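Long-range contacts in type III restriction-modification enzyme EcoP15I Mod subunit (Escherichia coli, PDB 4ZCF), which methylates one adenine of the asymmetric DNA site 5'-CAGCAG-3' at N6, using S-adenosylmethionine, and is needed together with the Res subunit for restriction: residues N102-L106 with L438-A442; I178-Y183 with V210-F215; G193-I199 with E242-T248. All coordinates share one frame. Numbering follows the deposited sequence.

Interaction 1: N102-L106 with L438-A442; sequences NLEVL and LDFFA
Residues 102-106 form a regular turn of α-helix (phi near -60°, psi near -40°; Leu106 N to Asn102 O 2.8 Å) that faces the last residues, 438-439, of strand 434-439 and the loop 440-442, with the Asn102 and Phe440 CA atoms 5.8 Å apart. Asn102 (chi1 p) extends its amide across the gap: ND2 donates to Phe440 O at 3.0 Å and lies over one face of the Phe441 ring, 3.5 Å from CE1, while OD1 accepts from Arg181. A carboxamide suits this place because it can donate on one side and accept on the other. Leu103 turns away onto Pro180, and Glu104 reaches Thr76 and the Lys75 amide. One turn on, Leu106 (m, t) points back across: its CD1 sits over the Phe440 ring in a CH-π contact, 4.0 Å from the centroid, and its CD2 meets Leu438 CD2 at 3.9 Å. Phe440 takes chi1 p, and Asp439 OD1 accepts from Phe441 N (3.1 Å) in an Asx turn. This bend carries the start of the FxGxG-type motif I, Phe441 being its phenylalanine; in related methyltransferases this motif binds S-adenosylmethionine. Strands 117-122 and 461-468 flank strand 434-439, and helix 171-188 packs beside Leu106 and Phe440.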
loop_
_atom_site.group_PDB
_atom_site.type_symbol
_atom_site.label_atom_id
_atom_site.label_comp_id
_atom_site.label_asym_id
_atom_site.label_seq_id
_atom_site.Cartn_x
_atom_site.Cartn_y
_atom_site.Cartn_z
ATOM N N ASN A 102 20.258 0.057 -9.908
ATOM C CA ASN A 102 19.020 0.758 -9.552
ATOM C C ASN A 102 18.908 1.065 -8.055
ATOM O O ASN A 102 18.447 2.157 -7.711
ATOM C CB ASN A 102 17.786 0.021 -10.092
ATOM C CG ASN A 102 17.742 -1.464 -9.788
ATOM O OD1 ASN A 102 18.189 -1.947 -8.741
ATOM N ND2 ASN A 102 17.185 -2.223 -10.696
ATOM N N LEU A 103 19.362 0.131 -7.170
ATOM C CA LEU A 103 19.348 0.326 -5.711
ATOM C C LEU A 103 20.223 1.495 -5.308
ATOM O O LEU A 103 19.793 2.350 -4.514
ATOM C CB LEU A 103 19.768 -0.952 -4.957
ATOM C CG LEU A 103 19.678 -0.910 -3.415
ATOM C CD1 LEU A 103 18.316 -0.411 -2.939
ATOM C CD2 LEU A 103 20.027 -2.252 -2.799
ATOM N N GLU A 104 21.443 1.550 -5.886
ATOM C CA GLU A 104 22.411 2.625 -5.668
ATOM C C GLU A 104 21.863 3.956 -6.223
ATOM O O GLU A 104 21.898 4.985 -5.526
ATOM C CB GLU A 104 23.752 2.243 -6.313
ATOM C CG GLU A 104 24.902 3.157 -5.922
ATOM C CD GLU A 104 25.458 3.068 -4.511
ATOM O OE1 GLU A 104 25.063 2.153 -3.752
ATOM O OE2 GLU A 104 26.328 3.905 -4.182
ATOM N N VAL A 105 21.286 3.909 -7.447
ATOM C CA VAL A 105 20.660 5.074 -8.088
ATOM C C VAL A 105 19.474 5.638 -7.279
ATOM O O VAL A 105 19.380 6.849 -7.133
ATOM C CB VAL A 105 20.330 4.839 -9.577
ATOM C CG1 VAL A 105 19.528 5.995 -10.144
ATOM C CG2 VAL A 105 21.598 4.602 -10.398
ATOM N N LEU A 106 18.608 4.777 -6.728
ATOM C CA LEU A 106 17.453 5.187 -5.906
ATOM C C LEU A 106 17.908 5.828 -4.599
ATOM O O LEU A 106 17.328 6.830 -4.201
ATOM C CB LEU A 106 16.517 3.999 -5.611
ATOM C CG LEU A 106 15.692 3.425 -6.749
ATOM C CD1 LEU A 106 15.079 2.113 -6.345
ATOM C CD2 LEU A 106 14.637 4.399 -7.195
ATOM N N LEU A 438 8.321 6.783 -12.740
ATOM C CA LEU A 438 9.612 6.139 -12.528
ATOM C C LEU A 438 9.666 4.647 -12.858
ATOM O O LEU A 438 8.852 3.875 -12.369
ATOM C CB LEU A 438 10.161 6.455 -11.107
ATOM C CG LEU A 438 11.423 5.702 -10.648
ATOM C CD1 LEU A 438 12.678 6.330 -11.197
ATOM C CD2 LEU A 438 11.498 5.590 -9.153
ATOM N N ASP A 439 10.649 4.239 -13.670
ATOM C CA ASP A 439 10.879 2.821 -13.991
ATOM C C ASP A 439 12.326 2.527 -13.670
ATOM O O ASP A 439 13.196 3.069 -14.320
ATOM C CB ASP A 439 10.561 2.476 -15.472
ATOM C CG ASP A 439 10.428 0.992 -15.785
ATOM O OD1 ASP A 439 11.114 0.165 -15.125
ATOM O OD2 ASP A 439 9.613 0.649 -16.639
ATOM N N PHE A 440 12.595 1.734 -12.641
ATOM C CA PHE A 440 13.978 1.426 -12.257
ATOM C C PHE A 440 14.516 0.090 -12.785
ATOM O O PHE A 440 15.620 -0.296 -12.444
ATOM C CB PHE A 440 14.256 1.705 -10.767
ATOM C CG PHE A 440 13.346 1.025 -9.764
ATOM C CD1 PHE A 440 13.665 -0.233 -9.248
ATOM C CD2 PHE A 440 12.207 1.661 -9.296
ATOM C CE1 PHE A 440 12.826 -0.862 -8.319
ATOM C CE2 PHE A 440 11.378 1.041 -8.358
ATOM C CZ PHE A 440 11.683 -0.222 -7.882
ATOM N N PHE A 441 13.745 -0.574 -13.676
ATOM C CA PHE A 441 14.085 -1.790 -14.437
ATOM C C PHE A 441 13.722 -1.421 -15.878
ATOM O O PHE A 441 12.897 -2.110 -16.478
ATOM C CB PHE A 441 13.258 -3.027 -13.984
ATOM C CG PHE A 441 13.683 -3.645 -12.669
ATOM C CD1 PHE A 441 14.804 -4.471 -12.597
ATOM C CD2 PHE A 441 12.979 -3.383 -11.497
ATOM C CE1 PHE A 441 15.193 -5.038 -11.381
ATOM C CE2 PHE A 441 13.380 -3.944 -10.284
ATOM C CZ PHE A 441 14.481 -4.769 -10.232
ATOM N N ALA A 442 14.290 -0.297 -16.418
ATOM C CA ALA A 442 13.986 0.243 -17.752
ATOM C C ALA A 442 13.663 -0.791 -18.841
ATOM O O ALA A 442 12.694 -0.615 -19.602
ATOM C CB ALA A 442 15.091 1.178 -18.224
#

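Interaction 2: I178-Y183 with V210-F215; sequences IYPRLY and VCDEIF. With MN (manganese (II) ion), chain G.
Two helical segments run side by side in the same general direction, their axes 10.3 Å apart at closest and crossing at -38°. CA atoms come nearest at Tyr179-Val210 (7.4 Å) and Tyr183-Ile214 (6.3 Å), two pairs that are one helical turn apart on each helix. Helix 178-183 is kinked: Pro180 has no amide hydrogen, and the N atoms of Pro180 and Arg181 make no bond to the turn before, although Leu182 N still reaches Ile178 O (3.0 Å). The CA-to-CB bond of Pro180 points away from the other helix.

Val210 and Ile214 form the ridge on the second helix. Ile214 (chi1 m) fills the hollow between Tyr179 and Leu182: its CD1 lies 3.6 Å from Tyr179 CD2 and 4.0 Å from Leu182 CB, while its CG2 approaches Leu182 O (3.8 Å) and Tyr183 CA (4.0 Å). In this Rossmann-like methyltransferase fold, helix 171-188 is part of the β-α-β crossover from strand 117-122 to the parallel strand 193-199, and helix 204-215 follows that strand; Leu182, Cys211 and Phe215 all rest on strand 193-199.

Val210 enters the next hollow, with CG1 3.6 Å from Ile178 CD1 and CG2 3.9 Å from Tyr179 CD2, at the ring edge. In return Leu182 (m, t) places CD1 4.2 Å from Val210 CG1 and 4.1 Å from Cys211 SG. Branched and thiol side chains suit this buried, apolar interface, which has no hydrogen bond across it, whereas Glu213, at its margin, binds manganese through OE2 at 2.4 Å and packs against His168 of the restriction subunit.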
loop_
_atom_site.group_PDB
_atom_site.type_symbol
_atom_site.label_atom_id
_atom_site.label_comp_id
_atom_site.label_asym_id
_atom_site.label_seq_id
_atom_site.Cartn_x
_atom_site.Cartn_y
_atom_site.Cartn_z
ATOM N N ILE A 178 14.547 -8.076 -4.588
ATOM C CA ILE A 178 13.568 -6.961 -4.658
ATOM C C ILE A 178 13.377 -6.119 -3.417
ATOM O O ILE A 178 13.166 -4.920 -3.568
ATOM C CB ILE A 178 12.202 -7.266 -5.355
ATOM C CG1 ILE A 178 11.550 -8.531 -4.809
ATOM C CG2 ILE A 178 12.316 -7.309 -6.894
ATOM C CD1 ILE A 178 10.748 -8.364 -3.557
ATOM N N TYR A 179 13.330 -6.738 -2.204
ATOM C CA TYR A 179 13.105 -6.026 -0.937
ATOM C C TYR A 179 13.771 -4.632 -0.826
ATOM O O TYR A 179 13.032 -3.659 -0.584
ATOM C CB TYR A 179 13.428 -6.899 0.308
ATOM C CG TYR A 179 13.129 -6.200 1.627
ATOM C CD1 TYR A 179 14.005 -5.256 2.155
ATOM C CD2 TYR A 179 11.940 -6.442 2.315
ATOM C CE1 TYR A 179 13.692 -4.537 3.304
ATOM C CE2 TYR A 179 11.630 -5.748 3.486
ATOM C CZ TYR A 179 12.513 -4.796 3.976
ATOM O OH TYR A 179 12.238 -4.078 5.118
ATOM N N PRO A 180 15.130 -4.475 -0.925
ATOM C CA PRO A 180 15.712 -3.146 -0.703
ATOM C C PRO A 180 15.323 -2.127 -1.765
ATOM O O PRO A 180 15.262 -0.926 -1.481
ATOM C CB PRO A 180 17.203 -3.429 -0.661
ATOM C CG PRO A 180 17.381 -4.643 -1.502
ATOM C CD PRO A 180 16.197 -5.475 -1.174
ATOM N N ARG A 181 15.056 -2.609 -2.981
ATOM C CA ARG A 181 14.628 -1.792 -4.116
ATOM C C ARG A 181 13.218 -1.192 -3.892
ATOM O O ARG A 181 13.049 0.036 -3.964
ATOM C CB ARG A 181 14.750 -2.607 -5.404
ATOM C CG ARG A 181 16.221 -2.806 -5.787
ATOM C CD ARG A 181 16.476 -4.039 -6.601
ATOM N NE ARG A 181 17.870 -4.102 -7.046
ATOM C CZ ARG A 181 18.877 -4.573 -6.314
ATOM N NH1 ARG A 181 18.654 -5.059 -5.091
ATOM N NH2 ARG A 181 20.115 -4.546 -6.787
ATOM N N LEU A 182 12.255 -2.047 -3.476
ATOM C CA LEU A 182 10.881 -1.669 -3.129
ATOM C C LEU A 182 10.866 -0.818 -1.879
ATOM O O LEU A 182 10.052 0.103 -1.780
ATOM C CB LEU A 182 10.048 -2.931 -2.885
ATOM C CG LEU A 182 9.738 -3.844 -4.095
ATOM C CD1 LEU A 182 8.782 -4.911 -3.684
ATOM C CD2 LEU A 182 9.147 -3.053 -5.298
ATOM N N TYR A 183 11.778 -1.114 -0.915
ATOM C CA TYR A 183 11.913 -0.360 0.319
ATOM C C TYR A 183 12.309 1.084 0.041
ATOM O O TYR A 183 11.636 1.989 0.531
ATOM C CB TYR A 183 12.885 -1.061 1.297
ATOM C CG TYR A 183 12.961 -0.389 2.652
ATOM C CD1 TYR A 183 12.063 -0.715 3.668
ATOM C CD2 TYR A 183 13.883 0.629 2.898
ATOM C CE1 TYR A 183 12.106 -0.072 4.911
ATOM C CE2 TYR A 183 13.920 1.291 4.124
ATOM C CZ TYR A 183 13.054 0.914 5.141
ATOM O OH TYR A 183 13.107 1.559 6.353
ATOM N N VAL A 210 5.360 -9.642 0.305
ATOM C CA VAL A 210 6.427 -8.672 0.643
ATOM C C VAL A 210 5.949 -7.226 0.501
ATOM O O VAL A 210 6.425 -6.356 1.227
ATOM C CB VAL A 210 7.792 -8.958 -0.034
ATOM C CG1 VAL A 210 7.870 -8.383 -1.431
ATOM C CG2 VAL A 210 8.945 -8.447 0.811
ATOM N N CYS A 211 4.980 -6.971 -0.403
ATOM C CA CYS A 211 4.392 -5.643 -0.603
ATOM C C CYS A 211 3.506 -5.288 0.549
ATOM O O CYS A 211 3.387 -4.113 0.910
ATOM C CB CYS A 211 3.635 -5.575 -1.919
ATOM S SG CYS A 211 4.682 -5.282 -3.350
ATOM N N ASP A 212 2.865 -6.314 1.125
ATOM C CA ASP A 212 2.062 -6.209 2.335
ATOM C C ASP A 212 2.977 -5.742 3.457
ATOM O O ASP A 212 2.670 -4.751 4.097
ATOM C CB ASP A 212 1.379 -7.545 2.660
ATOM C CG ASP A 212 0.173 -7.895 1.780
ATOM O OD1 ASP A 212 -0.353 -6.989 1.098
ATOM O OD2 ASP A 212 -0.277 -9.077 1.816
ATOM N N GLU A 213 4.169 -6.344 3.579
ATOM C CA GLU A 213 5.184 -5.970 4.567
ATOM C C GLU A 213 5.650 -4.526 4.419
ATOM O O GLU A 213 5.511 -3.750 5.372
ATOM C CB GLU A 213 6.399 -6.926 4.459
ATOM C CG GLU A 213 6.692 -7.728 5.711
ATOM C CD GLU A 213 7.426 -6.933 6.763
ATOM O OE1 GLU A 213 8.521 -6.406 6.453
ATOM O OE2 GLU A 213 6.889 -6.808 7.889
ATOM N N ILE A 214 6.201 -4.166 3.221
ATOM C CA ILE A 214 6.746 -2.840 2.892
ATOM C C ILE A 214 5.678 -1.733 2.834
ATOM O O ILE A 214 5.957 -0.619 3.281
ATOM C CB ILE A 214 7.682 -2.911 1.602
ATOM C CG1 ILE A 214 8.909 -3.806 1.831
ATOM C CG2 ILE A 214 8.107 -1.538 1.015
ATOM C CD1 ILE A 214 9.236 -4.673 0.666
ATOM N N PHE A 215 4.472 -2.004 2.265
ATOM C CA PHE A 215 3.465 -0.932 2.131
ATOM C C PHE A 215 2.285 -0.981 3.059
ATOM O O PHE A 215 1.569 0.010 3.170
ATOM C CB PHE A 215 2.933 -0.867 0.703
ATOM C CG PHE A 215 3.957 -0.555 -0.354
ATOM C CD1 PHE A 215 4.200 0.758 -0.741
ATOM C CD2 PHE A 215 4.618 -1.579 -1.027
ATOM C CE1 PHE A 215 5.135 1.047 -1.731
ATOM C CE2 PHE A 215 5.534 -1.293 -2.036
ATOM C CZ PHE A 215 5.810 0.014 -2.365
HETATM MN MN MN G . 7.138 -7.239 10.198
#

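Interaction 3: G193-I199 with E242-T248; sequences GTIFISI and EYIIVYT
Six backbone hydrogen bonds join these antiparallel strands in three reciprocal pairs. Ile195 N to Tyr247 O is 2.9 Å and Tyr247 N to Ile195 O 3.0 Å; Ile197 N to Ile245 O and Ile245 N to Ile197 O are both 2.9 Å; Ile199 N to Tyr243 O is 3.0 Å and Tyr243 N to Ile199 O 2.8 Å. A side-chain bond extends the ladder: Thr248 OG1 donates to Gly193 O at 3.0 Å. The non-hydrogen-bonded pairs Thr194-Thr248, Phe196-Val246 and Ser198-Ile244 alternate with the bonded ones, CA atoms 4.3 to 4.6 Å apart; the segment axes run at 160°, 4.4 Å apart at closest.

Polar side chains find hydrogen-bond partners outside: Ser198 OG with Tyr121 OH, Glu242 OE2 with Tyr126 OH, Tyr247 OH with Asp212 OD1. On the face with Phe196, Val246 CG1 lies 3.9 Å from the Phe196 ring centroid (CH-π), and Ile244 CG2 approaches Phe196 CD2 at the ring edge (3.9 Å); helix 420-430 packs here. Ile195, Ile197, Ile199 and Ile245, with Tyr243 and Tyr247, line the other face, Ile199 CD1 3.8 Å from Ile245 CG2, against helix 204-215. β-Branched residues suit both extended strands. Tyr243 stacks on Phe204 and touches Tyr243 of the second subunit. An antiparallel strand inserted beside a parallel core, here 241-248 between 193-199 and 220-227, is the hallmark of the S-adenosylmethionine-dependent methyltransferase fold.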
loop_
_atom_site.group_PDB
_atom_site.type_symbol
_atom_site.label_atom_id
_atom_site.label_comp_id
_atom_site.label_asym_id
_atom_site.label_seq_id
_atom_site.Cartn_x
_atom_site.Cartn_y
_atom_site.Cartn_z
ATOM N N GLY A 193 0.570 8.884 -4.325
ATOM C CA GLY A 193 1.278 8.122 -5.346
ATOM C C GLY A 193 1.012 6.640 -5.297
ATOM O O GLY A 193 0.441 6.138 -4.320
ATOM N N THR A 194 1.376 5.938 -6.403
ATOM C CA THR A 194 1.143 4.505 -6.634
ATOM C C THR A 194 2.302 3.778 -7.301
ATOM O O THR A 194 3.026 4.359 -8.095
ATOM C CB THR A 194 -0.126 4.273 -7.502
ATOM O OG1 THR A 194 -0.106 5.128 -8.644
ATOM C CG2 THR A 194 -1.423 4.455 -6.736
ATOM N N ILE A 195 2.451 2.500 -6.984
ATOM C CA ILE A 195 3.398 1.582 -7.600
ATOM C C ILE A 195 2.583 0.519 -8.353
ATOM O O ILE A 195 1.552 0.098 -7.859
ATOM C CB ILE A 195 4.459 0.974 -6.614
ATOM C CG1 ILE A 195 5.464 0.051 -7.362
ATOM C CG2 ILE A 195 3.811 0.270 -5.408
ATOM C CD1 ILE A 195 6.780 -0.220 -6.678
ATOM N N PHE A 196 3.034 0.129 -9.554
ATOM C CA PHE A 196 2.495 -0.917 -10.445
ATOM C C PHE A 196 3.661 -1.914 -10.689
ATOM O O PHE A 196 4.769 -1.482 -11.014
ATOM C CB PHE A 196 2.041 -0.266 -11.767
ATOM C CG PHE A 196 0.757 0.535 -11.730
ATOM C CD1 PHE A 196 0.716 1.787 -11.140
ATOM C CD2 PHE A 196 -0.410 0.039 -12.300
ATOM C CE1 PHE A 196 -0.478 2.527 -11.097
ATOM C CE2 PHE A 196 -1.596 0.791 -12.282
ATOM C CZ PHE A 196 -1.615 2.041 -11.697
ATOM N N ILE A 197 3.451 -3.228 -10.428
ATOM C CA ILE A 197 4.478 -4.277 -10.573
ATOM C C ILE A 197 3.990 -5.435 -11.405
ATOM O O ILE A 197 3.093 -6.162 -10.970
ATOM C CB ILE A 197 5.080 -4.794 -9.232
ATOM C CG1 ILE A 197 5.323 -3.662 -8.205
ATOM C CG2 ILE A 197 6.368 -5.631 -9.490
ATOM C CD1 ILE A 197 5.697 -4.116 -6.801
ATOM N N SER A 198 4.610 -5.635 -12.588
ATOM C CA SER A 198 4.320 -6.748 -13.493
ATOM C C SER A 198 4.981 -7.999 -12.966
ATOM O O SER A 198 6.145 -7.958 -12.578
ATOM C CB SER A 198 4.882 -6.482 -14.889
ATOM O OG SER A 198 4.065 -5.589 -15.623
ATOM N N ILE A 199 4.240 -9.118 -12.960
ATOM C CA ILE A 199 4.738 -10.433 -12.557
ATOM C C ILE A 199 3.881 -11.442 -13.192
ATOM O O ILE A 199 2.842 -11.090 -13.720
ATOM C CB ILE A 199 4.827 -10.727 -11.025
ATOM C CG1 ILE A 199 3.861 -9.907 -10.196
ATOM C CG2 ILE A 199 6.300 -10.805 -10.482
ATOM C CD1 ILE A 199 2.559 -10.473 -10.091
ATOM N N GLU A 242 -0.735 -12.892 -17.079
ATOM C CA GLU A 242 0.155 -12.499 -16.008
ATOM C C GLU A 242 -0.539 -11.374 -15.216
ATOM O O GLU A 242 -1.719 -11.099 -15.436
ATOM C CB GLU A 242 1.543 -12.128 -16.531
ATOM C CG GLU A 242 1.559 -11.323 -17.819
ATOM C CD GLU A 242 2.954 -10.838 -18.116
ATOM O OE1 GLU A 242 3.726 -11.602 -18.740
ATOM O OE2 GLU A 242 3.302 -9.733 -17.639
ATOM N N TYR A 243 0.163 -10.749 -14.298
ATOM C CA TYR A 243 -0.448 -9.766 -13.409
ATOM C C TYR A 243 0.283 -8.447 -13.325
ATOM O O TYR A 243 1.424 -8.334 -13.728
ATOM C CB TYR A 243 -0.591 -10.362 -11.979
ATOM C CG TYR A 243 -1.105 -11.791 -11.917
ATOM C CD1 TYR A 243 -2.468 -12.059 -11.825
ATOM C CD2 TYR A 243 -0.226 -12.872 -11.922
ATOM C CE1 TYR A 243 -2.949 -13.370 -11.794
ATOM C CE2 TYR A 243 -0.697 -14.191 -11.887
ATOM C CZ TYR A 243 -2.059 -14.433 -11.800
ATOM O OH TYR A 243 -2.541 -15.718 -11.759
ATOM N N ILE A 244 -0.395 -7.460 -12.774
ATOM C CA ILE A 244 0.080 -6.122 -12.438
ATOM C C ILE A 244 -0.496 -5.833 -11.034
ATOM O O ILE A 244 -1.700 -5.610 -10.907
ATOM C CB ILE A 244 -0.265 -5.023 -13.493
ATOM C CG1 ILE A 244 0.152 -5.492 -14.943
ATOM C CG2 ILE A 244 0.384 -3.658 -13.098
ATOM C CD1 ILE A 244 -0.125 -4.583 -16.142
ATOM N N ILE A 245 0.357 -5.950 -9.988
ATOM C CA ILE A 245 -0.011 -5.643 -8.607
ATOM C C ILE A 245 0.098 -4.113 -8.416
ATOM O O ILE A 245 1.003 -3.499 -8.959
ATOM C CB ILE A 245 0.720 -6.480 -7.513
ATOM C CG1 ILE A 245 2.058 -5.900 -7.130
ATOM C CG2 ILE A 245 0.825 -7.979 -7.847
ATOM C CD1 ILE A 245 2.481 -6.351 -5.771
ATOM N N VAL A 246 -0.871 -3.494 -7.733
ATOM C CA VAL A 246 -0.919 -2.035 -7.552
ATOM C C VAL A 246 -1.011 -1.708 -6.052
ATOM O O VAL A 246 -1.790 -2.335 -5.333
ATOM C CB VAL A 246 -2.092 -1.406 -8.371
ATOM C CG1 VAL A 246 -2.062 0.110 -8.335
ATOM C CG2 VAL A 246 -2.100 -1.898 -9.812
ATOM N N TYR A 247 -0.177 -0.786 -5.575
ATOM C CA TYR A 247 -0.173 -0.337 -4.178
ATOM C C TYR A 247 -0.059 1.179 -4.175
ATOM O O TYR A 247 0.334 1.779 -5.162
ATOM C CB TYR A 247 0.985 -0.969 -3.353
ATOM C CG TYR A 247 0.743 -2.384 -2.856
ATOM C CD1 TYR A 247 0.771 -3.468 -3.731
ATOM C CD2 TYR A 247 0.504 -2.642 -1.508
ATOM C CE1 TYR A 247 0.514 -4.762 -3.289
ATOM C CE2 TYR A 247 0.242 -3.936 -1.056
ATOM C CZ TYR A 247 0.271 -4.995 -1.949
ATOM O OH TYR A 247 0.083 -6.283 -1.520
ATOM N N THR A 248 -0.443 1.788 -3.071
ATOM C CA THR A 248 -0.402 3.226 -2.853
ATOM C C THR A 248 0.517 3.501 -1.665
ATOM O O THR A 248 0.804 2.572 -0.905
ATOM C CB THR A 248 -1.834 3.779 -2.718
ATOM O OG1 THR A 248 -1.798 5.196 -2.593
ATOM C CG2 THR A 248 -2.607 3.165 -1.580
#

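Overall arrangement
All three contacts belong to the methyltransferase core and its large mixed sheet. Interaction 1 joins segments 332 residues apart in sequence, and interactions 2 and 3 both fall between them. Interactions 2 and 3 interleave in the order 178-183, 193-199, 210-215, 242-248, and their centres are 12 Å apart. They meet where helix 204-215 lies on the sheet, Asp212 OD1 being 2.7 Å from Tyr247 OH. Arg181 links interaction 2 to interaction 1, centred 14 Å away, through Asn102. Interactions 1 and 3, 16 Å apart, share the sheet without touching. Because 438-442 comes after all the other segments, the FxGxG-type motif follows the DPPY motif in sequence, as expected of a β-class enzyme.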